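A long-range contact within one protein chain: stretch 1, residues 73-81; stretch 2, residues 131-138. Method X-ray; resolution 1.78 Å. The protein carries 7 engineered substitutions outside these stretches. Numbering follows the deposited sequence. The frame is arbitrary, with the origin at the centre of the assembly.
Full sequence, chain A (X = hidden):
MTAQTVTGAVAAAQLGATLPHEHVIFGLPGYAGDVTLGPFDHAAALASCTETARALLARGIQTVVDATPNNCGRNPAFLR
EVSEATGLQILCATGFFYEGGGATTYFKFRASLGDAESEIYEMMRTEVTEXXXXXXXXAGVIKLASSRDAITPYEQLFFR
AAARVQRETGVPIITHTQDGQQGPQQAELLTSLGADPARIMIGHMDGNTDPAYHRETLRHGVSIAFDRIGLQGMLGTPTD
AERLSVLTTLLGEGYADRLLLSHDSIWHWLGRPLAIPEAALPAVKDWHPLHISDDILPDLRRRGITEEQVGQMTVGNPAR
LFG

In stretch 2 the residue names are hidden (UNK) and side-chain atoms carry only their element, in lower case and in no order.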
# COMPACT_ATOMS: atom_id res chain seq x y z
N GLY A 73 -8.06 4.20 10.28
CA GLY A 73 -7.30 4.01 11.50
C GLY A 73 -5.87 4.48 11.48
O GLY A 73 -5.12 4.21 12.42
N ARG A 74 -5.48 5.19 10.43
CA ARG A 74 -4.12 5.72 10.29
C ARG A 74 -3.71 6.53 11.50
O ARG A 74 -4.49 7.38 12.00
CB ARG A 74 -4.05 6.67 9.07
CG ARG A 74 -2.69 7.38 8.91
CD ARG A 74 -2.73 8.48 7.82
NE ARG A 74 -3.54 9.60 8.25
CZ ARG A 74 -3.53 10.81 7.67
NH1 ARG A 74 -2.72 11.06 6.64
NH2 ARG A 74 -4.34 11.74 8.14
N ASN A 75 -2.50 6.26 11.96
CA ASN A 75 -2.01 6.82 13.22
C ASN A 75 -0.53 7.09 13.15
O ASN A 75 0.29 6.30 13.59
CB ASN A 75 -2.28 5.88 14.38
CG ASN A 75 -2.04 6.54 15.74
OD1 ASN A 75 -1.24 7.46 15.86
ND2 ASN A 75 -2.76 6.08 16.75
N PRO A 76 -0.17 8.23 12.57
CA PRO A 76 1.25 8.54 12.34
C PRO A 76 2.11 8.55 13.61
O PRO A 76 3.27 8.12 13.54
CB PRO A 76 1.21 9.94 11.72
CG PRO A 76 -0.16 10.06 11.14
CD PRO A 76 -1.06 9.28 12.03
N ALA A 77 1.60 9.07 14.71
CA ALA A 77 2.37 9.12 15.95
C ALA A 77 2.66 7.71 16.48
O ALA A 77 3.73 7.49 17.02
CB ALA A 77 1.63 9.93 17.00
N PHE A 78 1.73 6.77 16.34
CA PHE A 78 1.99 5.37 16.69
C PHE A 78 3.05 4.78 15.74
O PHE A 78 4.03 4.17 16.18
CB PHE A 78 0.70 4.53 16.72
CG PHE A 78 0.92 3.09 17.13
CD1 PHE A 78 1.03 2.75 18.47
CD2 PHE A 78 1.07 2.10 16.19
CE1 PHE A 78 1.28 1.44 18.84
CE2 PHE A 78 1.32 0.79 16.56
CZ PHE A 78 1.43 0.46 17.88
N LEU A 79 2.91 4.99 14.43
CA LEU A 79 3.94 4.52 13.51
C LEU A 79 5.33 5.07 13.87
O LEU A 79 6.33 4.36 13.75
CB LEU A 79 3.61 4.94 12.08
CG LEU A 79 2.30 4.43 11.49
CD1 LEU A 79 2.21 4.92 10.06
CD2 LEU A 79 2.18 2.91 11.52
N ARG A 80 5.40 6.33 14.29
CA ARG A 80 6.69 6.90 14.73
C ARG A 80 7.23 6.20 15.98
O ARG A 80 8.43 5.94 16.07
CB ARG A 80 6.57 8.40 14.98
CG ARG A 80 7.88 9.07 15.41
CD ARG A 80 7.83 10.57 15.22
NE ARG A 80 6.87 11.20 16.13
CZ ARG A 80 6.61 12.50 16.18
NH1 ARG A 80 7.23 13.34 15.37
NH2 ARG A 80 5.72 12.96 17.05
N GLU A 81 6.36 5.86 16.91
CA GLU A 81 6.79 5.10 18.09
C GLU A 81 7.41 3.78 17.70
O GLU A 81 8.43 3.38 18.26
CB GLU A 81 5.63 4.79 19.02
CG GLU A 81 5.06 5.94 19.76
CD GLU A 81 3.97 5.49 20.72
OE1 GLU A 81 4.25 4.61 21.58
OE2 GLU A 81 2.85 6.01 20.60
N UNK A 131 2.50 18.42 7.42
CA UNK A 131 2.35 17.39 8.43
C UNK A 131 0.91 16.99 8.67
O UNK A 131 -0.03 17.60 8.15
N UNK A 132 0.76 15.94 9.46
CA UNK A 132 -0.55 15.37 9.70
C UNK A 132 -1.02 15.71 11.10
O UNK A 132 -0.32 15.47 12.08
c UNK A 132 0.50 12.12 7.93
c UNK A 132 -0.06 13.49 8.11
c UNK A 132 -0.49 13.84 9.55
c UNK A 132 -1.84 13.24 9.92
N UNK A 133 -2.22 16.28 11.18
CA UNK A 133 -2.92 16.48 12.45
C UNK A 133 -2.09 17.28 13.44
O UNK A 133 -2.14 17.03 14.64
c UNK A 133 -3.33 15.12 13.06
N UNK A 134 -1.32 18.23 12.92
CA UNK A 134 -0.55 19.15 13.75
C UNK A 134 0.74 18.59 14.33
O UNK A 134 1.39 19.27 15.11
N UNK A 135 1.12 17.38 13.94
CA UNK A 135 2.26 16.70 14.57
C UNK A 135 3.60 16.96 13.92
O UNK A 135 4.64 16.72 14.53
c UNK A 135 0.81 14.77 15.22
c UNK A 135 2.10 15.19 14.55
o UNK A 135 2.11 14.74 13.19
N UNK A 136 3.60 17.42 12.67
CA UNK A 136 4.84 17.58 11.94
C UNK A 136 5.28 16.29 11.28
O UNK A 136 6.32 16.23 10.62
N UNK A 137 4.51 15.22 11.46
CA UNK A 137 4.81 13.98 10.75
C UNK A 137 4.20 14.07 9.36
O UNK A 137 2.98 14.25 9.24
c UNK A 137 4.63 11.50 10.77
c UNK A 137 4.22 11.64 13.75
c UNK A 137 4.24 12.78 11.48
c UNK A 137 4.74 12.78 12.93
N UNK A 138 5.02 13.95 8.32
CA UNK A 138 4.51 14.08 6.96
C UNK A 138 4.22 12.74 6.29
O UNK A 138 4.91 11.75 6.53
c UNK A 138 5.48 14.91 6.12
c UNK A 138 5.55 16.37 6.58
n UNK A 138 8.28 17.40 2.82
c UNK A 138 8.23 17.32 4.14
n UNK A 138 9.34 17.46 4.85
c UNK A 138 6.90 17.00 6.20
n UNK A 138 7.07 17.09 4.75

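Position 131 has no side-chain atoms. It is the first residue after a helix to leave helical phi/psi, and its phi is 155°. A CB here would be jammed against the preceding carbonyl O and would lie only 2.9 Å from the CA of 136, so the residue is glycine, Gly131.

Position 132 carries four carbons, forked at the first, with one arm two carbons long. Its CA-to-CB bond points toward stretch 1, where a carbon lies over one face of the Arg74 guanidinium and also meets the Pro76 ring. This is Ile132. Ile132 CG2 makes the closest approaches, 3.4 Å to Arg74 NH2 and 3.8 Å to Pro76 CG, and Ile132 CD1 also comes within 3.6 Å of Arg74 NH1. A branched aliphatic side chain suits this buried site, covering a flat cation and a proline together.

Position 133 shows a single carbon, which stays 6.1 Å or more from stretch 1. It is Ala133, a small residue at an exposed turn with phi/psi of 57/35°.

Position 134 has no side-chain atoms and a phi of 78°, which favours glycine: Gly134. With Ala133 it forms the middle of a type I' turn running from Ile132 to 135, whose N donates to Ile132 O at 3.0 Å.

Position 135 has one carbon bearing an oxygen and another carbon; its CA-to-CB bond points toward stretch 1, but the side chain comes no nearer than 4.9 Å. This identifies Thr135. Its backbone comes closer, Thr135 O lying 4.3 Å from Arg80 NH1, without a hydrogen bond. In the p rotamer its hydroxyl serves the loop: Thr135 OG1 donates to Ile132 O (2.8 Å) and accepts from the N of 137 (3.0 Å).

Position 136 again lacks side-chain atoms. With phi/psi of 85/-1°, a CB would be jammed against the preceding carbonyl O, so Gly136 fits.

Position 137 has four carbons in the same forked pattern as 132, and it packs on Pro76, Ala77 and Arg80. It is Ile137. Ile137 CG2 is 3.9 Å from Pro76 CB, while Ile137 CD1 reaches Pro76 O at 3.7 Å and covers one face of the Arg80 guanidinium, 3.5 Å from Arg80 CZ. Both arms thus meet Pro76.

Position 138 has three carbons, a nitrogen, then a carbon with two more nitrogens: Arg138. Its CA-to-CB bond points away from stretch 1, and its guanidinium bonds elsewhere in the structure.

No hydrogen bond crosses the contact, which buries 343 Å² in all. Two isoleucines pack on the first turn of a helix capped by Asn75, whose OD1 accepts from Phe78 N at 3.1 Å, and each also covers an arginine face. The bond from Ile132 N to Ile137 O, 2.8 Å, helps hold the loop that presents them.

Stretch 2, residues 131-138: GIAGTGIR
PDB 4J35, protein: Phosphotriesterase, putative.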